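Local coordinates for protein mandelate racemase/muconate lactonizing enzyme/Enolase superfamily (Rhodobacter sphaeroides, PDB 2HZG) that belongs to the enolase superfamily, pairing an N-terminal capping domain with a TIM-barrel-like domain that holds a sodium ion, at residues A[6-11]-A[70-75]; A[140-145]-A[181-186]; A[217-222]-A[244-249]. All coordinates share one frame; numbering follows the deposited sequence.

Contact 1 of 3, residues A[6-11]-A[70-75]; sequences DAVDLF and SVLGQR
Three methyl-bearing side chains, Val8, Val71 and Leu72, join strand 6-11 to the loop at 70-75 in the N-terminal domain of this enolase-superfamily chain. Val71 opens the contact: its CG1, anti to the backbone N (chi1 178°), comes within 3.9 Å of Val8 CG2, and the two valines cross at about a right angle. Val71 is also the first residue of a type II beta turn, closed where Gln74 N donates to Val71 O at 3.1 Å. Leu72 follows and covers the strand most broadly. Its CB does not head for the strand, but with CG set beside the backbone N (chi1 -78°) its CD2 reaches Val8 CG2 at 3.8 Å and lies 4.1 Å from Ala7 CA. Val8 CG2 is thus shared by both loop residues. Val8 CG1 is anti to the backbone N (chi1 -178°), which puts CG2 anti to the carbonyl carbon, beside that N. Gly73, at positive phi, carries the turn round beside Asp6 and has a backbone hydrogen bond with Ile5, just before the segment. Gln74 leads its amide away to Arg84. In the fold, Asp6 and Ala7 form a classic beta bulge opposite Ala34 of strand 27-35, Val8 also touches Val31 of that strand and Phe55 of helix 48-56, and Val71 packs on Val89 of helix 79-92.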
# COMPACT_ATOMS: atom_id res chain seq x y z
N ASP A 6 23.58 -9.06 12.11
CA ASP A 6 24.14 -10.33 11.64
C ASP A 6 23.06 -11.35 11.27
O ASP A 6 23.31 -12.30 10.55
CB ASP A 6 25.02 -10.96 12.74
CG ASP A 6 26.05 -9.99 13.33
OD1 ASP A 6 26.90 -9.47 12.58
OD2 ASP A 6 26.02 -9.76 14.56
N ALA A 7 21.86 -11.18 11.82
CA ALA A 7 20.78 -12.16 11.61
C ALA A 7 19.42 -11.48 11.74
O ALA A 7 19.23 -10.58 12.57
CB ALA A 7 20.88 -13.34 12.61
N VAL A 8 18.48 -11.91 10.91
CA VAL A 8 17.09 -11.49 11.05
C VAL A 8 16.30 -12.73 10.77
O VAL A 8 16.25 -13.21 9.62
CB VAL A 8 16.66 -10.38 10.05
CG1 VAL A 8 15.19 -9.95 10.30
CG2 VAL A 8 17.60 -9.17 10.10
N ASP A 9 15.68 -13.27 11.83
CA ASP A 9 14.90 -14.48 11.71
C ASP A 9 13.43 -14.17 11.83
O ASP A 9 13.00 -13.42 12.73
CB ASP A 9 15.32 -15.52 12.76
CG ASP A 9 16.74 -16.01 12.53
OD1 ASP A 9 17.01 -16.50 11.41
OD2 ASP A 9 17.57 -15.84 13.44
N LEU A 10 12.68 -14.77 10.91
CA LEU A 10 11.26 -14.50 10.72
C LEU A 10 10.45 -15.74 11.08
O LEU A 10 10.63 -16.79 10.46
CB LEU A 10 11.01 -14.13 9.26
CG LEU A 10 11.85 -12.99 8.64
CD1 LEU A 10 11.36 -12.65 7.21
CD2 LEU A 10 11.84 -11.75 9.53
N PHE A 11 9.54 -15.59 12.04
CA PHE A 11 8.74 -16.69 12.57
C PHE A 11 7.28 -16.49 12.22
O PHE A 11 6.63 -15.60 12.74
CB PHE A 11 8.91 -16.75 14.09
CG PHE A 11 10.31 -17.07 14.53
CD1 PHE A 11 10.66 -18.39 14.83
CD2 PHE A 11 11.27 -16.06 14.63
CE1 PHE A 11 11.95 -18.70 15.24
CE2 PHE A 11 12.58 -16.37 15.04
CZ PHE A 11 12.92 -17.70 15.34
N SER A 70 18.60 -4.14 2.64
CA SER A 70 18.77 -2.87 3.33
C SER A 70 18.94 -3.03 4.84
O SER A 70 19.02 -2.04 5.56
CB SER A 70 17.56 -1.97 3.06
OG SER A 70 17.48 -1.66 1.68
N VAL A 71 18.93 -4.27 5.31
CA VAL A 71 18.90 -4.56 6.74
C VAL A 71 20.11 -5.42 7.18
O VAL A 71 20.86 -5.02 8.07
CB VAL A 71 17.55 -5.22 7.17
CG1 VAL A 71 17.56 -5.55 8.68
CG2 VAL A 71 16.35 -4.32 6.83
N LEU A 72 20.27 -6.59 6.57
CA LEU A 72 21.39 -7.49 6.91
C LEU A 72 22.71 -6.80 6.67
O LEU A 72 22.93 -6.25 5.59
CB LEU A 72 21.34 -8.79 6.11
CG LEU A 72 20.34 -9.86 6.56
CD1 LEU A 72 20.49 -11.11 5.66
CD2 LEU A 72 20.56 -10.25 8.04
N GLY A 73 23.57 -6.82 7.68
CA GLY A 73 24.95 -6.30 7.53
C GLY A 73 25.02 -4.83 7.86
O GLY A 73 26.11 -4.25 7.89
N GLN A 74 23.87 -4.21 8.10
CA GLN A 74 23.83 -2.77 8.41
C GLN A 74 24.36 -2.43 9.80
O GLN A 74 24.13 -3.17 10.76
CB GLN A 74 22.40 -2.24 8.25
CG GLN A 74 21.99 -2.20 6.77
CD GLN A 74 22.76 -1.11 6.02
OE1 GLN A 74 23.03 -0.06 6.59
NE2 GLN A 74 23.12 -1.37 4.77
N ARG A 75 25.06 -1.30 9.90
CA ARG A 75 25.59 -0.83 11.18
C ARG A 75 24.45 -0.33 12.05
O ARG A 75 23.55 0.36 11.57
CB ARG A 75 26.62 0.29 11.00
CG ARG A 75 27.86 -0.14 10.23
CD ARG A 75 29.01 0.90 10.33
NE ARG A 75 30.27 0.28 9.93
CZ ARG A 75 31.02 -0.47 10.74
NH1 ARG A 75 30.65 -0.69 12.00
NH2 ARG A 75 32.15 -1.02 10.29

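Contact 2 of 3, residues A[140-145]-A[181-186]; sequences LLFGDT and DQIMAA
Within the beta/alpha barrel of the C-terminal domain, the loop that leaves strand 135-141 packs against helix 176-190, with Phe142 and Gln182 carrying most of the contact. The polar part rests on the Gln182 amide. Its chain has CG beside the backbone N and is bent at chi2 (-78°), so that the NE2 end of the carboxamide reaches the loop backbone. NE2 donates to Gly143 O at 2.9 Å, a bent bond with an N-H...O angle of 134°. The donor stands above the carbonyl plane of Gly143 rather than on a lone pair, and the acceptor is tilted from the amide plane of Gln182. The other end of the amide is held by Thr149, whose OG1 is bonded to Gln182 OE1 and also to Gly143 N. Gln182 NE2 therefore serves the C=O of Gly143 and Thr149 OG1 its N-H, and the bonds at the two ends of the buried amide fix which way round it sits. Nearby, Thr145 is the N-cap of helix 146-158, and its OG1 is also bonded to Glu148.

The apolar part belongs to Phe142, whose CG lies beside the backbone N; its CB points to the helix, and the ring lies against Gln182 and Ile183. Ring and Gln182 chain run past each other in opposite directions, ring and amide planes 74° apart. CE1 of Phe142 meets Gln182 CB at 3.9 Å, while the tip of the ring, CZ, lies 4.2 Å from Ile183 CG1. Phe166 of strand 163-167 also meets this ring. Where the polar and apolar parts join, Gln182 OE1 approaches Phe142 CD1 obliquely, at 3.5 Å.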
# COMPACT_ATOMS: atom_id res chain seq x y z
N LEU A 140 -12.99 -5.34 21.68
CA LEU A 140 -13.73 -6.58 21.49
C LEU A 140 -14.40 -6.63 20.13
O LEU A 140 -14.57 -5.61 19.48
CB LEU A 140 -14.81 -6.72 22.59
CG LEU A 140 -14.30 -6.88 24.02
CD1 LEU A 140 -15.45 -6.74 25.02
CD2 LEU A 140 -13.61 -8.24 24.17
N LEU A 141 -14.83 -7.81 19.71
CA LEU A 141 -15.65 -7.88 18.50
C LEU A 141 -17.14 -7.91 18.89
O LEU A 141 -17.52 -8.51 19.90
CB LEU A 141 -15.28 -9.10 17.68
CG LEU A 141 -13.82 -9.13 17.18
CD1 LEU A 141 -13.54 -10.44 16.51
CD2 LEU A 141 -13.47 -7.95 16.25
N PHE A 142 -17.97 -7.26 18.09
CA PHE A 142 -19.41 -7.49 18.17
C PHE A 142 -19.73 -8.98 18.09
O PHE A 142 -19.19 -9.68 17.23
CB PHE A 142 -20.14 -6.76 17.03
CG PHE A 142 -20.35 -5.30 17.27
CD1 PHE A 142 -21.32 -4.87 18.19
CD2 PHE A 142 -19.61 -4.35 16.56
CE1 PHE A 142 -21.52 -3.53 18.43
CE2 PHE A 142 -19.83 -2.99 16.78
CZ PHE A 142 -20.78 -2.58 17.72
N GLY A 143 -20.62 -9.45 18.98
CA GLY A 143 -21.17 -10.79 18.88
C GLY A 143 -22.06 -10.91 17.65
O GLY A 143 -22.47 -9.90 17.08
N ASP A 144 -22.34 -12.13 17.24
CA ASP A 144 -23.21 -12.38 16.09
C ASP A 144 -24.67 -12.01 16.39
O ASP A 144 -25.45 -11.81 15.46
CB ASP A 144 -23.10 -13.84 15.63
CG ASP A 144 -21.71 -14.17 15.03
OD1 ASP A 144 -20.90 -13.23 14.84
OD2 ASP A 144 -21.44 -15.36 14.75
N THR A 145 -25.02 -11.89 17.67
CA THR A 145 -26.36 -11.46 18.05
C THR A 145 -26.16 -10.36 19.08
O THR A 145 -25.09 -10.29 19.70
CB THR A 145 -27.20 -12.60 18.69
OG1 THR A 145 -26.54 -13.05 19.87
CG2 THR A 145 -27.37 -13.79 17.73
N ASP A 181 -29.65 -2.39 17.37
CA ASP A 181 -29.82 -3.47 18.35
C ASP A 181 -28.47 -3.85 18.98
O ASP A 181 -28.36 -4.01 20.19
CB ASP A 181 -30.45 -4.69 17.68
CG ASP A 181 -31.96 -4.50 17.38
OD1 ASP A 181 -32.57 -3.54 17.89
OD2 ASP A 181 -32.50 -5.31 16.62
N GLN A 182 -27.44 -3.96 18.14
CA GLN A 182 -26.08 -4.29 18.58
C GLN A 182 -25.49 -3.22 19.49
O GLN A 182 -24.93 -3.51 20.54
CB GLN A 182 -25.18 -4.51 17.36
CG GLN A 182 -25.41 -5.82 16.64
CD GLN A 182 -24.76 -7.01 17.36
OE1 GLN A 182 -24.21 -6.87 18.45
NE2 GLN A 182 -24.82 -8.17 16.74
N ILE A 183 -25.61 -1.97 19.06
CA ILE A 183 -24.99 -0.84 19.75
C ILE A 183 -25.69 -0.57 21.08
O ILE A 183 -25.04 -0.31 22.10
CB ILE A 183 -24.98 0.42 18.82
CG1 ILE A 183 -23.99 0.19 17.64
CG2 ILE A 183 -24.60 1.68 19.57
CD1 ILE A 183 -24.18 1.15 16.44
N MET A 184 -27.02 -0.66 21.08
CA MET A 184 -27.81 -0.52 22.31
C MET A 184 -27.53 -1.63 23.31
O MET A 184 -27.46 -1.38 24.51
CB MET A 184 -29.30 -0.45 21.98
CG MET A 184 -29.71 0.83 21.25
SD MET A 184 -29.21 2.32 22.15
CE MET A 184 -28.96 3.43 20.77
N ALA A 185 -27.34 -2.85 22.80
CA ALA A 185 -26.95 -4.00 23.64
C ALA A 185 -25.56 -3.80 24.27
O ALA A 185 -25.38 -4.07 25.46
CB ALA A 185 -27.03 -5.30 22.85
N ALA A 186 -24.61 -3.28 23.49
CA ALA A 186 -23.30 -2.86 24.04
C ALA A 186 -23.46 -1.84 25.18
O ALA A 186 -22.87 -2.00 26.26
CB ALA A 186 -22.40 -2.30 22.93

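Contact 3 of 3, residues A[217-222]-A[244-249]; sequences TLDAAG and RGARVR
Asp219, near the end of helix 215-220, receives two successive backbone N-H groups of the loop 244-249 with its carboxylate. Arg247 N donates to Asp219 OD2 at 2.8 Å in a nearly straight bond (170°), and Val248 N donates to Asp219 OD1, also at 2.8 Å but more bent. Each oxygen uses its syn lone pair, so the carboxylate meets the loop end-on as a fork. With CG beside the backbone N (chi1 -82°), Asp219 brings the group across to the loop.

The main chain of Asp219 takes part as well. Its carbonyl O accepts Arg247 NH2 at 3.1 Å, in the carbonyl plane on a lone pair, and also Gly222 N at 3.0 Å, within the Schellman motif that ends the helix. Arg247 bends at chi3 (-32°) to bring its guanidinium there, one face over Asp219 CB and the edge toward Gly222 CA. Its positive charge near the carboxylate would probably help stabilise the ionised aspartate, though no N-H of the guanidinium points at OD2.

Beside these bonds, Leu218 CB packs on Val248 CG1 at 4.1 Å. Leu218 and Val248 both rest on Leu226 of strand 225-227, Val248 and Ala246 touch Leu215 of helix 215-220, and Leu218 also reaches Ile183 of helix 176-190.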
# COMPACT_ATOMS: atom_id res chain seq x y z
N THR A 217 -28.31 6.69 16.08
CA THR A 217 -28.18 5.53 16.94
C THR A 217 -26.92 5.64 17.80
O THR A 217 -26.96 5.41 19.00
CB THR A 217 -28.08 4.24 16.11
OG1 THR A 217 -29.22 4.15 15.24
CG2 THR A 217 -28.00 3.02 17.01
N LEU A 218 -25.80 5.97 17.17
CA LEU A 218 -24.53 6.14 17.89
C LEU A 218 -24.66 7.23 18.96
O LEU A 218 -24.19 7.06 20.08
CB LEU A 218 -23.40 6.47 16.92
CG LEU A 218 -22.98 5.36 15.94
CD1 LEU A 218 -22.26 5.94 14.72
CD2 LEU A 218 -22.12 4.27 16.63
N ASP A 219 -25.31 8.34 18.61
CA ASP A 219 -25.48 9.43 19.58
C ASP A 219 -26.45 9.03 20.71
O ASP A 219 -26.21 9.36 21.87
CB ASP A 219 -25.91 10.74 18.91
CG ASP A 219 -24.73 11.52 18.30
OD1 ASP A 219 -23.54 11.12 18.48
OD2 ASP A 219 -25.00 12.54 17.62
N ALA A 220 -27.51 8.28 20.38
CA ALA A 220 -28.47 7.81 21.39
C ALA A 220 -27.79 6.88 22.42
O ALA A 220 -28.13 6.90 23.60
CB ALA A 220 -29.68 7.12 20.72
N ALA A 221 -26.83 6.08 21.95
CA ALA A 221 -26.04 5.20 22.83
C ALA A 221 -24.86 5.91 23.49
O ALA A 221 -24.11 5.29 24.24
CB ALA A 221 -25.56 3.98 22.05
N GLY A 222 -24.69 7.20 23.20
CA GLY A 222 -23.64 8.02 23.80
C GLY A 222 -22.24 7.57 23.39
O GLY A 222 -21.30 7.68 24.17
N ARG A 244 -21.66 16.26 9.39
CA ARG A 244 -23.10 16.09 9.56
C ARG A 244 -23.61 16.54 10.94
O ARG A 244 -24.80 16.49 11.19
CB ARG A 244 -23.52 14.65 9.28
CG ARG A 244 -23.05 14.16 7.93
CD ARG A 244 -23.78 14.84 6.79
NE ARG A 244 -24.88 13.99 6.40
CZ ARG A 244 -24.97 13.33 5.25
NH1 ARG A 244 -24.03 13.46 4.33
NH2 ARG A 244 -26.02 12.57 5.03
N GLY A 245 -22.71 16.95 11.82
CA GLY A 245 -23.13 17.54 13.09
C GLY A 245 -23.43 16.61 14.26
O GLY A 245 -23.91 17.07 15.29
N ALA A 246 -23.12 15.31 14.11
CA ALA A 246 -23.32 14.35 15.21
C ALA A 246 -22.35 14.62 16.36
O ALA A 246 -21.34 15.30 16.18
CB ALA A 246 -23.18 12.92 14.70
N ARG A 247 -22.65 14.10 17.55
CA ARG A 247 -21.73 14.26 18.68
C ARG A 247 -20.58 13.24 18.59
O ARG A 247 -19.45 13.57 18.91
CB ARG A 247 -22.43 14.12 20.03
CG ARG A 247 -23.56 15.16 20.30
CD ARG A 247 -23.96 15.16 21.80
NE ARG A 247 -23.80 13.81 22.34
CZ ARG A 247 -24.77 12.90 22.41
NH1 ARG A 247 -26.00 13.21 22.00
NH2 ARG A 247 -24.49 11.67 22.89
N VAL A 248 -20.90 12.02 18.18
CA VAL A 248 -19.90 10.97 17.98
C VAL A 248 -18.82 11.50 17.04
O VAL A 248 -19.12 12.09 15.98
CB VAL A 248 -20.54 9.65 17.46
CG1 VAL A 248 -21.20 9.84 16.08
CG2 VAL A 248 -19.52 8.49 17.43
N ARG A 249 -17.57 11.31 17.42
CA ARG A 249 -16.46 11.76 16.60
C ARG A 249 -15.97 10.65 15.70
O ARG A 249 -16.31 9.49 15.92
CB ARG A 249 -15.35 12.32 17.51
CG ARG A 249 -15.84 13.59 18.22
CD ARG A 249 -14.97 13.94 19.39
NE ARG A 249 -13.69 14.49 18.95
CZ ARG A 249 -12.68 14.80 19.77
NH1 ARG A 249 -12.79 14.59 21.08
NH2 ARG A 249 -11.56 15.30 19.26

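Overall arrangement
The contacts fall in two domains. Contact 1, in the N-terminal domain, lies on the opposite side of the chain's centre from the others, its centre 44 Å from that of contact 2 and 48 Å from that of contact 3. Contacts 2 and 3 share the barrel, with centres 17 Å apart, and touch where helix 176-190 meets helix 215-220 and the turn that follows it: Met184 CE lies 3.3 Å from Thr217 O, and Ile183 CG2 lies 3.5 Å from Ala221 CB. The sodium site of Asp199, Glu227 and Glu254 belongs to the barrel; the Phe142 side chain is about 10 Å from a bound sodium ion, and that of Leu218 about 13 Å from one.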